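PDB 1UPS: GlcNAc-alpha-1,4-Gal-releasing endo-beta-galactosidase from Clostridium perfringens, which probably hydrolyses internal beta-galactosidic linkages in glycans, releasing the disaccharide GlcNAc-alpha-1,4-Gal, as a calcium-binding member of glycoside hydrolase family 16. Local coordinates for residues E345-E357 with I391-G403. Residues are numbered along the deposited sequence; the frame is centred on the assembly and turned at random.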
loop_
_atom_site.group_PDB
_atom_site.type_symbol
_atom_site.label_atom_id
_atom_site.label_comp_id
_atom_site.label_asym_id
_atom_site.label_seq_id
_atom_site.Cartn_x
_atom_site.Cartn_y
_atom_site.Cartn_z
ATOM N N GLU A 345 -13.078 27.203 -2.833
ATOM C CA GLU A 345 -13.242 26.658 -4.184
ATOM C C GLU A 345 -12.362 25.426 -4.417
ATOM O O GLU A 345 -11.285 25.310 -3.824
ATOM C CB GLU A 345 -12.908 27.722 -5.239
ATOM C CG GLU A 345 -13.824 28.948 -5.234
ATOM C CD GLU A 345 -13.277 30.088 -6.075
ATOM O OE1 GLU A 345 -14.042 30.655 -6.892
ATOM O OE2 GLU A 345 -12.091 30.436 -5.911
ATOM N N TYR A 346 -12.839 24.523 -5.279
ATOM C CA TYR A 346 -12.095 23.328 -5.693
ATOM C C TYR A 346 -11.369 23.546 -7.006
ATOM O O TYR A 346 -11.915 24.121 -7.940
ATOM C CB TYR A 346 -13.047 22.160 -5.928
ATOM C CG TYR A 346 -13.729 21.628 -4.698
ATOM C CD1 TYR A 346 -15.120 21.481 -4.666
ATOM C CD2 TYR A 346 -12.998 21.234 -3.581
ATOM C CE1 TYR A 346 -15.766 20.973 -3.535
ATOM C CE2 TYR A 346 -13.630 20.730 -2.447
ATOM C CZ TYR A 346 -15.008 20.594 -2.430
ATOM O OH TYR A 346 -15.633 20.087 -1.307
ATOM N N LEU A 347 -10.150 23.029 -7.089
ATOM C CA LEU A 347 -9.425 23.017 -8.348
ATOM C C LEU A 347 -10.053 22.008 -9.303
ATOM O O LEU A 347 -10.279 20.864 -8.930
ATOM C CB LEU A 347 -7.962 22.660 -8.101
ATOM C CG LEU A 347 -7.234 23.660 -7.196
ATOM C CD1 LEU A 347 -5.715 23.375 -7.247
ATOM C CD2 LEU A 347 -7.551 25.101 -7.603
ATOM N N ASN A 348 -10.330 22.439 -10.530
ATOM C CA ASN A 348 -11.006 21.579 -11.496
ATOM C C ASN A 348 -10.677 21.958 -12.920
ATOM O O ASN A 348 -10.076 23.006 -13.152
ATOM C CB ASN A 348 -12.526 21.614 -11.278
ATOM C CG ASN A 348 -13.138 22.918 -11.709
ATOM O OD1 ASN A 348 -13.634 23.035 -12.832
ATOM N ND2 ASN A 348 -13.102 23.922 -10.823
ATOM N N ILE A 349 -11.069 21.099 -13.867
ATOM C CA ILE A 349 -10.823 21.348 -15.299
ATOM C C ILE A 349 -12.085 21.183 -16.167
ATOM O O ILE A 349 -11.999 20.816 -17.346
ATOM C CB ILE A 349 -9.636 20.497 -15.853
ATOM C CG1 ILE A 349 -9.964 18.997 -15.885
ATOM C CG2 ILE A 349 -8.337 20.786 -15.057
ATOM C CD1 ILE A 349 -8.934 18.138 -16.654
ATOM N N GLU A 350 -13.241 21.493 -15.588
ATOM C CA GLU A 350 -14.533 21.265 -16.269
ATOM C C GLU A 350 -14.626 21.848 -17.687
ATOM O O GLU A 350 -15.147 21.189 -18.603
ATOM C CB GLU A 350 -15.701 21.770 -15.409
ATOM C CG GLU A 350 -17.083 21.320 -15.916
ATOM C CD GLU A 350 -17.392 19.854 -15.652
ATOM O OE1 GLU A 350 -18.457 19.373 -16.124
ATOM O OE2 GLU A 350 -16.591 19.161 -14.979
ATOM N N ASN A 351 -14.126 23.071 -17.872
ATOM C CA ASN A 351 -14.233 23.737 -19.169
ATOM C C ASN A 351 -13.079 23.446 -20.135
ATOM O O ASN A 351 -13.090 23.925 -21.280
ATOM C CB ASN A 351 -14.458 25.248 -18.994
ATOM C CG ASN A 351 -15.838 25.575 -18.442
ATOM O OD1 ASN A 351 -16.861 25.319 -19.095
ATOM N ND2 ASN A 351 -15.878 26.159 -17.240
ATOM N N GLN A 352 -12.099 22.663 -19.669
ATOM C CA GLN A 352 -10.976 22.193 -20.490
ATOM C C GLN A 352 -10.312 23.328 -21.279
ATOM O O GLN A 352 -10.265 23.312 -22.527
ATOM C CB GLN A 352 -11.415 21.061 -21.435
ATOM C CG GLN A 352 -11.904 19.798 -20.727
ATOM C CD GLN A 352 -12.209 18.675 -21.708
ATOM O OE1 GLN A 352 -11.303 17.954 -22.126
ATOM N NE2 GLN A 352 -13.481 18.544 -22.100
ATOM N N THR A 353 -9.802 24.305 -20.540
ATOM C CA THR A 353 -9.200 25.505 -21.110
ATOM C C THR A 353 -7.675 25.428 -21.253
ATOM O O THR A 353 -7.044 26.371 -21.776
ATOM C CB THR A 353 -9.523 26.716 -20.221
ATOM O OG1 THR A 353 -8.813 26.595 -18.973
ATOM C CG2 THR A 353 -11.002 26.731 -19.821
ATOM N N GLY A 354 -7.096 24.327 -20.775
ATOM C CA GLY A 354 -5.654 24.185 -20.657
ATOM C C GLY A 354 -5.121 24.687 -19.320
ATOM O O GLY A 354 -3.944 24.475 -19.004
ATOM N N TYR A 355 -5.986 25.349 -18.545
ATOM C CA TYR A 355 -5.614 25.901 -17.237
ATOM C C TYR A 355 -6.483 25.353 -16.126
ATOM O O TYR A 355 -7.669 25.047 -16.336
ATOM C CB TYR A 355 -5.685 27.444 -17.251
ATOM C CG TYR A 355 -4.733 28.055 -18.254
ATOM C CD1 TYR A 355 -3.401 28.333 -17.908
ATOM C CD2 TYR A 355 -5.151 28.327 -19.560
ATOM C CE1 TYR A 355 -2.511 28.880 -18.849
ATOM C CE2 TYR A 355 -4.281 28.864 -20.504
ATOM C CZ TYR A 355 -2.961 29.139 -20.148
ATOM O OH TYR A 355 -2.100 29.681 -21.092
ATOM N N ILE A 356 -5.905 25.222 -14.932
ATOM C CA ILE A 356 -6.684 24.817 -13.768
ATOM C C ILE A 356 -7.674 25.934 -13.442
ATOM O O ILE A 356 -7.290 27.108 -13.367
ATOM C CB ILE A 356 -5.764 24.543 -12.540
ATOM C CG1 ILE A 356 -4.756 23.429 -12.846
ATOM C CG2 ILE A 356 -6.610 24.179 -11.304
ATOM C CD1 ILE A 356 -5.399 22.045 -13.069
ATOM N N GLU A 357 -8.938 25.559 -13.246
ATOM C CA GLU A 357 -9.994 26.493 -12.860
ATOM C C GLU A 357 -10.251 26.383 -11.359
ATOM O O GLU A 357 -9.846 25.408 -10.729
ATOM C CB GLU A 357 -11.292 26.164 -13.627
ATOM C CG GLU A 357 -11.133 26.236 -15.138
ATOM C CD GLU A 357 -12.371 25.753 -15.871
ATOM O OE1 GLU A 357 -13.409 26.448 -15.778
ATOM O OE2 GLU A 357 -12.304 24.678 -16.513
ATOM N N ILE A 391 -1.283 18.322 -13.213
ATOM C CA ILE A 391 -1.106 19.728 -12.845
ATOM C C ILE A 391 0.363 20.104 -13.002
ATOM O O ILE A 391 1.241 19.424 -12.473
ATOM C CB ILE A 391 -1.545 19.956 -11.388
ATOM C CG1 ILE A 391 -3.009 19.509 -11.205
ATOM C CG2 ILE A 391 -1.364 21.435 -11.042
ATOM C CD1 ILE A 391 -3.623 19.895 -9.833
ATOM N N HIS A 392 0.636 21.167 -13.748
ATOM C CA HIS A 392 2.040 21.528 -14.046
ATOM C C HIS A 392 2.192 23.007 -14.389
ATOM O O HIS A 392 1.193 23.710 -14.603
ATOM C CB HIS A 392 2.608 20.673 -15.199
ATOM C CG HIS A 392 2.024 21.013 -16.538
ATOM N ND1 HIS A 392 2.470 22.077 -17.301
ATOM C CD2 HIS A 392 1.003 20.453 -17.235
ATOM C CE1 HIS A 392 1.757 22.148 -18.414
ATOM N NE2 HIS A 392 0.860 21.173 -18.399
ATOM N N THR A 393 3.440 23.484 -14.431
ATOM C CA THR A 393 3.726 24.842 -14.929
ATOM C C THR A 393 4.835 24.820 -15.985
ATOM O O THR A 393 5.756 25.634 -15.948
ATOM C CB THR A 393 4.079 25.877 -13.790
ATOM O OG1 THR A 393 5.285 25.474 -13.115
ATOM C CG2 THR A 393 3.012 25.895 -12.693
ATOM N N GLU A 394 4.743 23.894 -16.934
ATOM C CA GLU A 394 5.818 23.693 -17.909
ATOM C C GLU A 394 5.992 24.865 -18.897
ATOM O O GLU A 394 7.043 24.972 -19.537
ATOM C CB GLU A 394 5.654 22.348 -18.646
ATOM C CG GLU A 394 6.772 21.966 -19.636
ATOM C CD GLU A 394 8.189 21.923 -19.054
ATOM O OE1 GLU A 394 9.167 22.020 -19.849
ATOM O OE2 GLU A 394 8.350 21.786 -17.820
ATOM N N SER A 395 4.976 25.726 -19.029
ATOM C CA SER A 395 5.109 26.949 -19.834
ATOM C C SER A 395 5.584 28.148 -19.002
ATOM O O SER A 395 5.921 29.199 -19.561
ATOM C CB SER A 395 3.799 27.280 -20.549
ATOM O OG SER A 395 3.405 26.196 -21.379
ATOM N N TYR A 396 5.621 27.981 -17.677
ATOM C CA TYR A 396 6.078 29.033 -16.754
ATOM C C TYR A 396 5.410 30.381 -17.029
ATOM O O TYR A 396 6.094 31.420 -17.171
ATOM C CB TYR A 396 7.594 29.233 -16.837
ATOM C CG TYR A 396 8.471 28.015 -16.657
ATOM C CD1 TYR A 396 8.798 27.189 -17.744
ATOM C CD2 TYR A 396 9.014 27.709 -15.408
ATOM C CE1 TYR A 396 9.638 26.101 -17.585
ATOM C CE2 TYR A 396 9.859 26.615 -15.237
ATOM C CZ TYR A 396 10.168 25.817 -16.331
ATOM O OH TYR A 396 11.024 24.744 -16.173
ATOM N N GLU A 397 4.080 30.371 -17.084
ATOM C CA GLU A 397 3.311 31.569 -17.435
ATOM C C GLU A 397 2.818 32.355 -16.214
ATOM O O GLU A 397 2.073 33.336 -16.370
ATOM C CB GLU A 397 2.111 31.187 -18.305
ATOM C CG GLU A 397 2.500 30.641 -19.680
ATOM C CD GLU A 397 1.299 30.263 -20.537
ATOM O OE1 GLU A 397 0.171 30.175 -19.999
ATOM O OE2 GLU A 397 1.492 30.047 -21.755
ATOM N N GLY A 398 3.207 31.922 -15.013
ATOM C CA GLY A 398 2.785 32.581 -13.774
ATOM C C GLY A 398 1.460 32.074 -13.229
ATOM O O GLY A 398 0.994 32.537 -12.179
ATOM N N VAL A 399 0.859 31.128 -13.954
ATOM C CA VAL A 399 -0.449 30.553 -13.632
ATOM C C VAL A 399 -0.405 29.035 -13.787
ATOM O O VAL A 399 0.499 28.502 -14.431
ATOM C CB VAL A 399 -1.589 31.124 -14.535
ATOM C CG1 VAL A 399 -1.852 32.594 -14.190
ATOM C CG2 VAL A 399 -1.248 30.986 -16.020
ATOM N N LEU A 400 -1.396 28.349 -13.222
ATOM C CA LEU A 400 -1.390 26.887 -13.151
ATOM C C LEU A 400 -2.029 26.235 -14.365
ATOM O O LEU A 400 -3.147 26.593 -14.763
ATOM C CB LEU A 400 -2.139 26.434 -11.898
ATOM C CG LEU A 400 -1.927 25.014 -11.386
ATOM C CD1 LEU A 400 -0.458 24.728 -11.125
ATOM C CD2 LEU A 400 -2.753 24.799 -10.091
ATOM N N GLN A 401 -1.317 25.270 -14.944
ATOM C CA GLN A 401 -1.780 24.569 -16.151
ATOM C C GLN A 401 -2.165 23.127 -15.844
ATOM O O GLN A 401 -1.848 22.603 -14.778
ATOM C CB GLN A 401 -0.671 24.541 -17.205
ATOM C CG GLN A 401 -0.186 25.913 -17.695
ATOM C CD GLN A 401 1.081 25.793 -18.499
ATOM O OE1 GLN A 401 2.185 25.990 -17.965
ATOM N NE2 GLN A 401 0.942 25.435 -19.780
ATOM N N TYR A 402 -2.852 22.478 -16.784
ATOM C CA TYR A 402 -2.886 21.017 -16.797
ATOM C C TYR A 402 -2.493 20.607 -18.219
ATOM O O TYR A 402 -2.672 21.382 -19.173
ATOM C CB TYR A 402 -4.266 20.426 -16.406
ATOM C CG TYR A 402 -5.314 20.664 -17.469
ATOM C CD1 TYR A 402 -6.153 21.780 -17.405
ATOM C CD2 TYR A 402 -5.413 19.815 -18.583
ATOM C CE1 TYR A 402 -7.099 22.022 -18.405
ATOM C CE2 TYR A 402 -6.339 20.053 -19.588
ATOM C CZ TYR A 402 -7.179 21.151 -19.486
ATOM O OH TYR A 402 -8.072 21.385 -20.500
ATOM N N GLY A 403 -1.958 19.403 -18.347
ATOM C CA GLY A 403 -1.602 18.854 -19.645
ATOM C C GLY A 403 -0.962 17.492 -19.463
ATOM O O GLY A 403 -0.762 17.029 -18.336
HETATM O O HOH W 1 -1.784 24.460 -20.615
HETATM O O HOH W 2 -4.846 28.383 -13.626
#
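Tyr402 lays its ring against the turn of 345-357, and this pairing shows how two similar hairpins can join through one short bridge and a few well-placed side chains. Ile349 covers one ring face, its CD1 standing 4.3 Å from the centroid in a CH-pi contact only 7° off the normal, while its CG2 presses on CD1 of Tyr402 at 3.4 Å. With chi1 at 70°, CG of Tyr402 sits between the backbone N and the carbonyl carbon, which carries the ring over to Gly354 and its hydroxyl to the turn, where it accepts a weak bond from Gly354 N. Beside it the backbones meet in a single bridge, Tyr355 with Gln401: Tyr402 N donates to Gly354 O and Ile356 N to Leu400 O (3.1 Å). Packing is tight on the inner side as well, where Ile356 sets its CG1 3.6 Å from Leu400 CG and turns CD1 to Ile391 and to CB of Tyr402.

The outer side is looser and more polar. There the Tyr355 hydroxyl donates to the syn lone pair of Glu397 OE1 (2.6 Å), with ring and carboxylate nearly coplanar, and Lys311 adds a cation-pi contact to the ring. Two waters bridge the segments: one donates to Gly354 O and accepts from Gln401 NE2, the other donates to both Ile356 O and Leu400 O.

The pair of two-stranded hairpins, 346-348 with 357-359 and 390-392 with 401-403, is consistent with a ricin-like beta-trefoil, remote from the calcium site; Ile349, Ile356 and Ile391 all touch Trp370 of strand 370-375, and strand 335-340 adjoins Leu347.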